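PDB 3BO5: histone-lysine N-methyltransferase SETMAR from Homo sapiens, which transfers methyl groups from S-adenosyl-L-methionine to a lysine of histone H3 and, fused to a mariner transposase, takes part in DNA double-strand break repair. Local coordinates for residues Glu154-Val159 with Ile202-Arg207; Leu209-Glu214 with Lys272-Gly277; Leu217-Val222 with Leu245-Ser250. The protein carries 2 engineered substitutions. All coordinates share one frame; numbering follows the deposited sequence.

Interaction 1 (Glu154-Val159 with Ile202-Arg207). With SAH (S-adenosyl-L-homocysteine), chain F.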
loop_
_atom_site.group_PDB
_atom_site.type_symbol
_atom_site.label_atom_id
_atom_site.label_comp_id
_atom_site.label_asym_id
_atom_site.label_seq_id
_atom_site.Cartn_x
_atom_site.Cartn_y
_atom_site.Cartn_z
ATOM N N GLU A 154 -3.505 0.979 -2.372
ATOM C CA GLU A 154 -2.020 1.146 -2.314
ATOM C C GLU A 154 -1.604 1.982 -1.137
ATOM O O GLU A 154 -2.370 2.677 -0.513
ATOM C CB GLU A 154 -1.490 1.900 -3.560
ATOM C CG GLU A 154 -1.618 1.123 -4.784
ATOM C CD GLU A 154 -1.072 1.912 -5.989
ATOM O OE1 GLU A 154 -1.715 1.828 -7.039
ATOM O OE2 GLU A 154 -0.009 2.629 -5.875
ATOM N N TYR A 155 -0.295 1.863 -0.852
ATOM C CA TYR A 155 0.370 2.880 -0.040
ATOM C C TYR A 155 1.232 3.633 -1.050
ATOM O O TYR A 155 2.273 3.166 -1.507
ATOM C CB TYR A 155 1.227 2.132 0.992
ATOM C CG TYR A 155 1.683 3.011 2.157
ATOM C CD1 TYR A 155 0.840 3.319 3.239
ATOM C CD2 TYR A 155 2.985 3.548 2.134
ATOM C CE1 TYR A 155 1.219 4.131 4.281
ATOM C CE2 TYR A 155 3.413 4.389 3.206
ATOM C CZ TYR A 155 2.541 4.670 4.256
ATOM O OH TYR A 155 2.917 5.466 5.289
ATOM N N ALA A 156 0.730 4.847 -1.383
ATOM C CA ALA A 156 1.319 5.632 -2.520
ATOM C C ALA A 156 1.711 7.049 -2.058
ATOM O O ALA A 156 1.050 7.626 -1.270
ATOM C CB ALA A 156 0.281 5.748 -3.697
ATOM N N GLY A 157 2.833 7.552 -2.566
ATOM C CA GLY A 157 3.241 8.917 -2.217
ATOM C C GLY A 157 4.503 9.234 -2.936
ATOM O O GLY A 157 4.699 8.792 -4.053
ATOM N N GLU A 158 5.282 10.173 -2.386
ATOM C CA GLU A 158 6.519 10.502 -3.087
ATOM C C GLU A 158 7.487 9.346 -3.006
ATOM O O GLU A 158 7.687 8.764 -1.917
ATOM C CB GLU A 158 7.213 11.660 -2.355
ATOM C CG GLU A 158 6.485 12.970 -2.449
ATOM C CD GLU A 158 7.227 14.055 -1.726
ATOM O OE1 GLU A 158 6.930 14.303 -0.565
ATOM O OE2 GLU A 158 8.169 14.569 -2.352
ATOM N N VAL A 159 8.116 9.068 -4.129
ATOM C CA VAL A 159 9.171 8.033 -4.188
ATOM C C VAL A 159 10.487 8.762 -3.985
ATOM O O VAL A 159 10.784 9.718 -4.713
ATOM C CB VAL A 159 9.147 7.339 -5.543
ATOM C CG1 VAL A 159 10.271 6.337 -5.689
ATOM C CG2 VAL A 159 7.778 6.578 -5.638
ATOM N N ILE A 202 2.477 14.360 0.162
ATOM C CA ILE A 202 1.733 14.051 -1.067
ATOM C C ILE A 202 1.503 12.548 -1.006
ATOM O O ILE A 202 2.470 11.778 -0.971
ATOM C CB ILE A 202 2.614 14.380 -2.282
ATOM C CG1 ILE A 202 3.081 15.865 -2.180
ATOM C CG2 ILE A 202 1.787 14.115 -3.534
ATOM C CD1 ILE A 202 4.023 16.203 -3.225
ATOM N N GLY A 203 0.240 12.117 -0.898
ATOM C CA GLY A 203 0.068 10.653 -0.717
ATOM C C GLY A 203 -1.367 10.289 -0.914
ATOM O O GLY A 203 -2.205 11.157 -1.098
ATOM N N ASN A 204 -1.604 8.988 -0.890
ATOM C CA ASN A 204 -2.951 8.479 -1.098
ATOM C C ASN A 204 -3.552 8.089 0.251
ATOM O O ASN A 204 -3.014 8.369 1.297
ATOM C CB ASN A 204 -2.972 7.346 -2.083
ATOM C CG ASN A 204 -2.646 6.031 -1.418
ATOM O OD1 ASN A 204 -1.849 5.980 -0.430
ATOM N ND2 ASN A 204 -3.224 4.937 -1.959
ATOM N N ILE A 205 -4.726 7.445 0.217
ATOM C CA ILE A 205 -5.458 7.176 1.466
ATOM C C ILE A 205 -4.748 6.145 2.323
ATOM O O ILE A 205 -5.028 6.033 3.537
ATOM C CB ILE A 205 -6.939 6.645 1.274
ATOM C CG1 ILE A 205 -6.951 5.455 0.300
ATOM C CG2 ILE A 205 -7.921 7.807 0.953
ATOM C CD1 ILE A 205 -8.265 4.686 0.386
ATOM N N GLY A 206 -3.813 5.380 1.721
ATOM C CA GLY A 206 -3.092 4.405 2.512
ATOM C C GLY A 206 -2.296 4.998 3.659
ATOM O O GLY A 206 -1.940 4.284 4.624
ATOM N N ARG A 207 -1.980 6.289 3.556
ATOM C CA ARG A 207 -1.235 6.972 4.629
ATOM C C ARG A 207 -2.001 6.890 5.947
ATOM O O ARG A 207 -1.400 7.044 7.008
ATOM C CB ARG A 207 -0.927 8.449 4.291
ATOM C CG ARG A 207 -2.221 9.283 4.314
ATOM C CD ARG A 207 -2.037 10.552 3.599
ATOM N NE ARG A 207 -1.015 11.415 4.207
ATOM C CZ ARG A 207 -1.251 12.201 5.273
ATOM N NH1 ARG A 207 -2.451 12.149 5.896
ATOM N NH2 ARG A 207 -0.293 13.070 5.745
HETATM N N SAH F . -2.729 7.779 12.866
HETATM C CA SAH F . -2.089 8.418 11.671
HETATM C CB SAH F . -2.170 7.522 10.412
HETATM C CG SAH F . -1.073 6.445 10.485
HETATM S SD SAH F . 0.587 7.162 10.316
HETATM C C SAH F . -2.749 9.796 11.443
HETATM O O SAH F . -3.513 10.270 12.278
HETATM O OXT SAH F . -2.475 10.404 10.358
HETATM C "C5'" SAH F . 1.412 6.377 11.715
HETATM C "C4'" SAH F . 1.114 7.013 13.070
HETATM O "O4'" SAH F . -0.177 6.627 13.552
HETATM C "C3'" SAH F . 2.050 6.565 14.154
HETATM O "O3'" SAH F . 3.269 7.359 14.145
HETATM C "C2'" SAH F . 1.260 6.758 15.416
HETATM O "O2'" SAH F . 1.085 8.151 15.736
HETATM C "C1'" SAH F . -0.110 6.301 14.954
HETATM N N9 SAH F . -0.288 4.838 15.036
HETATM C C8 SAH F . -0.480 3.935 13.994
HETATM N N7 SAH F . -0.688 2.737 14.505
HETATM C C5 SAH F . -0.680 2.823 15.852
HETATM C C6 SAH F . -0.814 1.829 16.844
HETATM N N6 SAH F . -1.096 0.541 16.638
HETATM N N1 SAH F . -0.682 2.294 18.149
HETATM C C2 SAH F . -0.436 3.601 18.432
HETATM N N3 SAH F . -0.322 4.610 17.497
HETATM C C4 SAH F . -0.387 4.139 16.220
HETATM O O HOH W 1 5.024 13.175 0.763
#

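Interaction 2 (Leu209-Glu214 with Lys272-Gly277). With ZN (zinc ion), chain E; SAH (S-adenosyl-L-homocysteine), chain F.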
loop_
_atom_site.group_PDB
_atom_site.type_symbol
_atom_site.label_atom_id
_atom_site.label_comp_id
_atom_site.label_asym_id
_atom_site.label_seq_id
_atom_site.Cartn_x
_atom_site.Cartn_y
_atom_site.Cartn_z
ATOM N N LEU A 209 -3.536 4.257 7.225
ATOM C CA LEU A 209 -3.559 2.926 7.823
ATOM C C LEU A 209 -2.724 2.840 9.064
ATOM O O LEU A 209 -1.488 3.077 9.005
ATOM C CB LEU A 209 -3.014 1.930 6.855
ATOM C CG LEU A 209 -3.938 1.747 5.631
ATOM C CD1 LEU A 209 -3.145 1.053 4.490
ATOM C CD2 LEU A 209 -5.277 1.034 5.984
ATOM N N ASN A 210 -3.384 2.488 10.166
ATOM C CA ASN A 210 -2.613 2.248 11.390
ATOM C C ASN A 210 -1.947 0.879 11.416
ATOM O O ASN A 210 -2.252 -0.026 10.612
ATOM C CB ASN A 210 -3.527 2.511 12.609
ATOM C CG ASN A 210 -3.788 3.970 12.779
ATOM O OD1 ASN A 210 -2.881 4.787 12.654
ATOM N ND2 ASN A 210 -5.038 4.320 13.112
ATOM N N HIS A 211 -0.971 0.726 12.333
ATOM C CA HIS A 211 -0.333 -0.550 12.494
ATOM C C HIS A 211 -1.171 -1.459 13.388
ATOM O O HIS A 211 -1.801 -1.060 14.320
ATOM C CB HIS A 211 0.944 -0.285 13.349
ATOM C CG HIS A 211 1.570 -1.527 13.845
ATOM N ND1 HIS A 211 2.271 -2.384 13.017
ATOM C CD2 HIS A 211 1.586 -2.087 15.084
ATOM C CE1 HIS A 211 2.684 -3.431 13.732
ATOM N NE2 HIS A 211 2.246 -3.282 14.984
ATOM N N SER A 212 -1.096 -2.734 13.103
ATOM C CA SER A 212 -1.564 -3.697 14.045
ATOM C C SER A 212 -0.592 -4.837 14.125
ATOM O O SER A 212 -0.045 -5.206 13.105
ATOM C CB SER A 212 -2.912 -4.230 13.593
ATOM O OG SER A 212 -3.283 -5.299 14.520
ATOM N N CYS A 213 -0.431 -5.427 15.334
ATOM C CA CYS A 213 0.381 -6.610 15.502
ATOM C C CYS A 213 -0.293 -7.844 14.897
ATOM O O CYS A 213 0.348 -8.874 14.722
ATOM C CB CYS A 213 0.582 -6.763 17.038
ATOM S SG CYS A 213 1.676 -5.452 17.630
ATOM N N GLU A 214 -1.606 -7.720 14.676
ATOM C CA GLU A 214 -2.388 -8.781 14.039
ATOM C C GLU A 214 -3.249 -8.079 13.025
ATOM O O GLU A 214 -4.451 -7.944 13.183
ATOM C CB GLU A 214 -3.269 -9.517 15.048
ATOM C CG GLU A 214 -2.515 -10.414 15.961
ATOM C CD GLU A 214 -3.426 -11.100 16.992
ATOM O OE1 GLU A 214 -4.682 -11.140 16.790
ATOM O OE2 GLU A 214 -2.851 -11.581 18.001
ATOM N N LYS A 272 7.832 3.613 20.511
ATOM C CA LYS A 272 6.506 4.192 20.649
ATOM C C LYS A 272 5.539 3.085 21.011
ATOM O O LYS A 272 5.701 1.973 20.530
ATOM C CB LYS A 272 6.087 4.789 19.321
ATOM C CG LYS A 272 6.966 5.994 18.962
ATOM C CD LYS A 272 6.197 6.820 17.995
ATOM C CE LYS A 272 6.962 8.069 17.550
ATOM N NZ LYS A 272 5.941 8.934 16.886
ATOM N N PRO A 273 4.600 3.359 21.906
ATOM C CA PRO A 273 3.676 2.289 22.349
ATOM C C PRO A 273 2.697 1.977 21.253
ATOM O O PRO A 273 2.321 2.876 20.507
ATOM C CB PRO A 273 2.884 2.909 23.474
ATOM C CG PRO A 273 3.547 4.189 23.759
ATOM C CD PRO A 273 4.375 4.624 22.629
ATOM N N CYS A 274 2.311 0.709 21.215
ATOM C CA CYS A 274 1.306 0.225 20.268
ATOM C C CYS A 274 0.013 0.061 21.064
ATOM O O CYS A 274 -0.015 -0.576 22.125
ATOM C CB CYS A 274 1.729 -1.154 19.672
ATOM S SG CYS A 274 0.494 -1.667 18.484
ATOM N N TYR A 275 -1.085 0.501 20.451
ATOM C CA TYR A 275 -2.431 0.393 21.030
ATOM C C TYR A 275 -3.329 -0.442 20.085
ATOM O O TYR A 275 -4.566 -0.209 20.023
ATOM C CB TYR A 275 -3.067 1.777 21.275
ATOM C CG TYR A 275 -2.196 2.707 22.063
ATOM C CD1 TYR A 275 -1.675 2.262 23.297
ATOM C CD2 TYR A 275 -1.938 3.986 21.631
ATOM C CE1 TYR A 275 -0.886 3.119 24.082
ATOM C CE2 TYR A 275 -1.122 4.862 22.397
ATOM C CZ TYR A 275 -0.625 4.389 23.622
ATOM O OH TYR A 275 0.147 5.218 24.443
ATOM N N CYS A 276 -2.733 -1.370 19.347
ATOM C CA CYS A 276 -3.502 -2.063 18.331
ATOM C C CYS A 276 -4.545 -2.943 18.964
ATOM O O CYS A 276 -5.521 -3.225 18.284
ATOM C CB CYS A 276 -2.588 -2.865 17.389
ATOM S SG CYS A 276 -1.966 -4.436 18.054
ATOM N N GLY A 277 -4.373 -3.381 20.224
ATOM C CA GLY A 277 -5.446 -4.229 20.890
ATOM C C GLY A 277 -5.410 -5.692 20.585
ATOM O O GLY A 277 -6.231 -6.488 21.096
HETATM ZN ZN ZN E . 0.144 -4.001 18.850
HETATM N N SAH F . -2.729 7.779 12.866
HETATM C CA SAH F . -2.089 8.418 11.671
HETATM C CB SAH F . -2.170 7.522 10.412
HETATM C CG SAH F . -1.073 6.445 10.485
HETATM S SD SAH F . 0.587 7.162 10.316
HETATM C C SAH F . -2.749 9.796 11.443
HETATM O O SAH F . -3.513 10.270 12.278
HETATM O OXT SAH F . -2.475 10.404 10.358
HETATM C "C5'" SAH F . 1.412 6.377 11.715
HETATM C "C4'" SAH F . 1.114 7.013 13.070
HETATM O "O4'" SAH F . -0.177 6.627 13.552
HETATM C "C3'" SAH F . 2.050 6.565 14.154
HETATM O "O3'" SAH F . 3.269 7.359 14.145
HETATM C "C2'" SAH F . 1.260 6.758 15.416
HETATM O "O2'" SAH F . 1.085 8.151 15.736
HETATM C "C1'" SAH F . -0.110 6.301 14.954
HETATM N N9 SAH F . -0.288 4.838 15.036
HETATM C C8 SAH F . -0.480 3.935 13.994
HETATM N N7 SAH F . -0.688 2.737 14.505
HETATM C C5 SAH F . -0.680 2.823 15.852
HETATM C C6 SAH F . -0.814 1.829 16.844
HETATM N N6 SAH F . -1.096 0.541 16.638
HETATM N N1 SAH F . -0.682 2.294 18.149
HETATM C C2 SAH F . -0.436 3.601 18.432
HETATM N N3 SAH F . -0.322 4.610 17.497
HETATM C C4 SAH F . -0.387 4.139 16.220
HETATM O O HOH W 2 -5.553 -4.526 15.836
#

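Interaction 3 (Leu217-Val222 with Leu245-Ser250). With SAH (S-adenosyl-L-homocysteine), chain F.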
loop_
_atom_site.group_PDB
_atom_site.type_symbol
_atom_site.label_atom_id
_atom_site.label_comp_id
_atom_site.label_asym_id
_atom_site.label_seq_id
_atom_site.Cartn_x
_atom_site.Cartn_y
_atom_site.Cartn_z
ATOM N N LEU A 217 -4.521 -6.494 6.734
ATOM C CA LEU A 217 -4.002 -6.325 5.355
ATOM C C LEU A 217 -2.591 -6.915 5.274
ATOM O O LEU A 217 -1.804 -6.864 6.246
ATOM C CB LEU A 217 -3.879 -4.863 4.985
ATOM C CG LEU A 217 -5.182 -4.109 5.061
ATOM C CD1 LEU A 217 -4.923 -2.627 4.780
ATOM C CD2 LEU A 217 -6.288 -4.708 4.151
ATOM N N LEU A 218 -2.282 -7.387 4.070
ATOM C CA LEU A 218 -0.958 -7.785 3.672
ATOM C C LEU A 218 -0.451 -6.909 2.525
ATOM O O LEU A 218 -1.144 -6.786 1.549
ATOM C CB LEU A 218 -0.928 -9.273 3.183
ATOM C CG LEU A 218 0.406 -9.804 2.703
ATOM C CD1 LEU A 218 1.495 -9.775 3.775
ATOM C CD2 LEU A 218 0.217 -11.278 2.126
ATOM N N MET A 219 0.775 -6.360 2.634
ATOM C CA MET A 219 1.329 -5.536 1.579
ATOM C C MET A 219 2.211 -6.378 0.631
ATOM O O MET A 219 3.094 -7.123 1.086
ATOM C CB MET A 219 2.232 -4.476 2.213
ATOM C CG MET A 219 2.717 -3.467 1.105
ATOM S SD MET A 219 3.790 -2.254 1.898
ATOM C CE MET A 219 2.544 -1.132 2.571
ATOM N N ILE A 220 1.936 -6.283 -0.673
ATOM C CA ILE A 220 2.671 -6.988 -1.682
ATOM C C ILE A 220 3.225 -5.972 -2.673
ATOM O O ILE A 220 2.460 -5.160 -3.160
ATOM C CB ILE A 220 1.651 -7.887 -2.496
ATOM C CG1 ILE A 220 1.026 -8.927 -1.573
ATOM C CG2 ILE A 220 2.368 -8.682 -3.584
ATOM C CD1 ILE A 220 2.027 -9.645 -0.773
ATOM N N PRO A 221 4.558 -6.013 -2.979
ATOM C CA PRO A 221 5.039 -5.129 -4.089
ATOM C C PRO A 221 4.497 -5.648 -5.404
ATOM O O PRO A 221 4.643 -6.834 -5.721
ATOM C CB PRO A 221 6.582 -5.290 -4.025
ATOM C CG PRO A 221 6.882 -5.961 -2.669
ATOM C CD PRO A 221 5.637 -6.775 -2.337
ATOM N N VAL A 222 3.774 -4.783 -6.124
ATOM C CA VAL A 222 3.178 -5.197 -7.378
ATOM C C VAL A 222 3.710 -4.269 -8.473
ATOM O O VAL A 222 3.524 -3.054 -8.392
ATOM C CB VAL A 222 1.643 -5.124 -7.305
ATOM C CG1 VAL A 222 1.074 -5.399 -8.706
ATOM C CG2 VAL A 222 1.109 -6.168 -6.296
ATOM N N LEU A 245 -8.846 -0.828 9.140
ATOM C CA LEU A 245 -7.887 -1.494 8.225
ATOM C C LEU A 245 -6.483 -1.240 8.791
ATOM O O LEU A 245 -6.198 -0.085 9.198
ATOM C CB LEU A 245 -8.006 -0.865 6.844
ATOM C CG LEU A 245 -9.396 -1.090 6.219
ATOM C CD1 LEU A 245 -9.544 -0.195 5.012
ATOM C CD2 LEU A 245 -9.580 -2.550 5.803
ATOM N N SER A 246 -5.661 -2.266 8.820
ATOM C CA SER A 246 -4.311 -2.110 9.418
ATOM C C SER A 246 -3.329 -2.947 8.693
ATOM O O SER A 246 -3.679 -3.974 8.069
ATOM C CB SER A 246 -4.385 -2.541 10.850
ATOM O OG SER A 246 -4.792 -3.909 10.975
ATOM N N TYR A 247 -2.046 -2.582 8.775
ATOM C CA TYR A 247 -1.038 -3.530 8.308
ATOM C C TYR A 247 0.125 -3.492 9.308
ATOM O O TYR A 247 0.108 -2.680 10.239
ATOM C CB TYR A 247 -0.478 -3.217 6.918
ATOM C CG TYR A 247 0.311 -1.941 6.647
ATOM C CD1 TYR A 247 1.705 -1.939 6.662
ATOM C CD2 TYR A 247 -0.364 -0.738 6.237
ATOM C CE1 TYR A 247 2.417 -0.812 6.271
ATOM C CE2 TYR A 247 0.363 0.396 5.848
ATOM C CZ TYR A 247 1.737 0.339 5.894
ATOM O OH TYR A 247 2.543 1.373 5.459
ATOM N N ASP A 248 1.018 -4.464 9.129
ATOM C CA ASP A 248 2.113 -4.571 10.085
ATOM C C ASP A 248 3.255 -3.678 9.679
ATOM O O ASP A 248 3.853 -3.893 8.625
ATOM C CB ASP A 248 2.557 -6.021 10.111
ATOM C CG ASP A 248 3.817 -6.285 10.961
ATOM O OD1 ASP A 248 4.357 -5.386 11.652
ATOM O OD2 ASP A 248 4.174 -7.516 10.934
ATOM N N TYR A 249 3.520 -2.640 10.496
ATOM C CA TYR A 249 4.552 -1.677 10.107
ATOM C C TYR A 249 5.954 -2.331 10.022
ATOM O O TYR A 249 6.836 -1.713 9.423
ATOM C CB TYR A 249 4.618 -0.528 11.114
ATOM C CG TYR A 249 3.525 0.495 10.979
ATOM C CD1 TYR A 249 2.407 0.271 10.159
ATOM C CD2 TYR A 249 3.612 1.711 11.670
ATOM C CE1 TYR A 249 1.381 1.236 10.086
ATOM C CE2 TYR A 249 2.631 2.680 11.575
ATOM C CZ TYR A 249 1.505 2.419 10.771
ATOM O OH TYR A 249 0.566 3.393 10.728
ATOM N N SER A 250 6.176 -3.509 10.652
ATOM C CA SER A 250 7.460 -4.201 10.484
ATOM C C SER A 250 7.535 -5.027 9.245
ATOM O O SER A 250 8.614 -5.530 8.884
ATOM C CB SER A 250 7.725 -5.126 11.690
ATOM O OG SER A 250 6.892 -6.251 11.589
HETATM N N SAH F . -2.729 7.779 12.866
HETATM C CA SAH F . -2.089 8.418 11.671
HETATM C CB SAH F . -2.170 7.522 10.412
HETATM C CG SAH F . -1.073 6.445 10.485
HETATM S SD SAH F . 0.587 7.162 10.316
HETATM C C SAH F . -2.749 9.796 11.443
HETATM O O SAH F . -3.513 10.270 12.278
HETATM O OXT SAH F . -2.475 10.404 10.358
HETATM C "C5'" SAH F . 1.412 6.377 11.715
HETATM C "C4'" SAH F . 1.114 7.013 13.070
HETATM O "O4'" SAH F . -0.177 6.627 13.552
HETATM C "C3'" SAH F . 2.050 6.565 14.154
HETATM O "O3'" SAH F . 3.269 7.359 14.145
HETATM C "C2'" SAH F . 1.260 6.758 15.416
HETATM O "O2'" SAH F . 1.085 8.151 15.736
HETATM C "C1'" SAH F . -0.110 6.301 14.954
HETATM N N9 SAH F . -0.288 4.838 15.036
HETATM C C8 SAH F . -0.480 3.935 13.994
HETATM N N7 SAH F . -0.688 2.737 14.505
HETATM C C5 SAH F . -0.680 2.823 15.852
HETATM C C6 SAH F . -0.814 1.829 16.844
HETATM N N6 SAH F . -1.096 0.541 16.638
HETATM N N1 SAH F . -0.682 2.294 18.149
HETATM C C2 SAH F . -0.436 3.601 18.432
HETATM N N3 SAH F . -0.322 4.610 17.497
HETATM C C4 SAH F . -0.387 4.139 16.220
HETATM O O HOH W 3 0.709 -6.468 7.200
#

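Interaction 1 (Glu154-Val159 with Ile202-Arg207)
Asn204 OD1 sits between two backbone N-H groups: Ala156 N, in the facing segment, donates to it over 3.0 Å, and Gly206 N, two residues further along its own loop, adds a weak bond. The Ala156 bond is fairly straight (161° at the hydrogen). The other end of the same amide is used too: Asn204 ND2 donates to Glu154 O at 2.8 Å, with that oxygen lying in the amide plane. Separately, the backbone Asn204 N donates to Ala156 O at 3.0 Å. Asparagine suits the place because one flat group offers a donor and an acceptor side by side, standing in for a strand neighbour's pair of groups, although both side-chain bonds come from above the carbonyl planes. Its chi1 of 84° sets CG between the backbone N and the carbonyl carbon, turning the amide onto residues 154-156, where the bonds at its two ends fix its rotation.

Glycines allow the backbones to come close. Gly157 CA and Gly203 CA are 3.9 Å apart, and Gly206, with no side chain, brings its CA to 3.6 Å from Glu154 O in a C-H...O contact. The ring of Tyr155 meets Gly206 O at its edge, CE1 being 3.2 Å away, while its hydroxyl is hydrogen-bonded to Tyr179 O. At the far end a water bridges Glu158 OE1 and Ile202 N, accepting from Ile202 N at 2.9 Å; OE1 also forms a salt bridge with Arg168. Within the SET domain, the contact fastens the loop that carries Arg207, whose backbone O approaches SAH CB in the S-adenosyl-L-homocysteine pocket, onto strand 151-160, which pairs with strands 45-46, 193-199 and 230-235, while strand 39-40 packs against Ile202 and Asn204.

Interaction 2 (Leu209-Glu214 with Lys272-Gly277)
Cys213 and Cys276 share a zinc ion and are also joined by a backbone-to-sulfur hydrogen bond: Cys213 N points at Cys276 SG over 3.3 Å, almost straight at 172°. This is the zinc site that ties the post-SET segment to the SET domain. Cys213 comes from the Asn-His-Ser-Cys signature of residues 210-213, Cys274 and Cys276 come from the facing loop, and Cys281 is the fourth ligand. Cys276 SG lies 2.3 Å from the zinc ion. Its chi1 of 78° puts the sulfur between the backbone N and the carbonyl carbon, which brings it to the metal and in line with the N-H of Cys213.

His211 is a second-shell residue that touches two of the sulfurs. Its NE2 donates to Cys213 SG over 3.5 Å, and its CD2 meets Cys274 SG at 3.6 Å, the sulfur lying in the ring plane at the edge. ND1 accepts from Tyr249 N, so both ring nitrogens are engaged, which should hold the orientation of the imidazole. Such N-H donation to cysteine sulfurs would probably spread the negative charge gathered around the metal.

Both segments also form the adenine pocket, where backbone atoms make the hydrogen bonds to the base. His211 N donates to SAH N7 at 3.0 Å, and SAH N6 donates to His211 O at 2.9 Å. From the post-SET side, Tyr275 N donates to SAH N1, again at 2.9 Å. The zinc site is thus well placed to hold together the two segments around the adenine. Near Cys276, Ser212 makes an ST turn, its OG accepting from Glu214 N, and the same OG lies 2.7 Å from a water that donates to Cys276 O.

Interaction 3 (Leu217-Val222 with Leu245-Ser250)
Met219 and Tyr247 meet because the methionine runs out extended from its strand and then bends at chi3 (-82°), while Tyr247 has CG between its backbone N and carbonyl carbon (chi1 64°). The result is a Met-aromatic contact in the core of the SET domain. Met219 CE comes over one face of the Tyr247 ring, 4.0 Å from its centroid and displaced toward the rim, as a CH-pi contact; on the opposite face lies Tyr249 CD1. A flexible, apolar methionine fits a flat ring well, and Tyr247 OH is hydrogen-bonded to Arg264 NH1.

The N-to-C directions of strand 217-222 and strand 245-247 are 51° apart, so backbone bonding is limited to Leu217 with Ser246, and beyond it the side chains of Met219 and Tyr247 make the contact. Leu217 N donates to Ser246 O at 3.0 Å, and Leu217 CD1, a methyl, packs on Leu245 CB at 4.1 Å. As the chains diverge a water takes over, donating to Leu217 O at 2.7 Å and accepting from Asp248 N at 2.8 Å. The chain then turns: Asp248 OD1, the acceptor of an Asx turn, receives Ser250 N at 2.8 Å and Ser250 OG at 2.7 Å, both from the same face of its carboxylate.

In the fold
From the N terminus, interaction 1 comes first: residues 202-207 return to strand 151-160 and close a loop holding helix 162-169 and strands 181-185 and 193-199. The chain runs directly on into interaction 2, whose second half arrives only with the post-SET residues 272-277. Interaction 3 is nested inside that long loop, closing a shorter one that includes strand 230-235. Strands 210-211 and 244-247 are sheet neighbours, and Tyr249 bonds to Leu209, linking interactions 2 and 3. Tyr155 packs on Met219 and Tyr247, joining interactions 1 and 3. All three reach S-adenosyl-L-homocysteine, so the SET core and post-SET segment converge on the bound product.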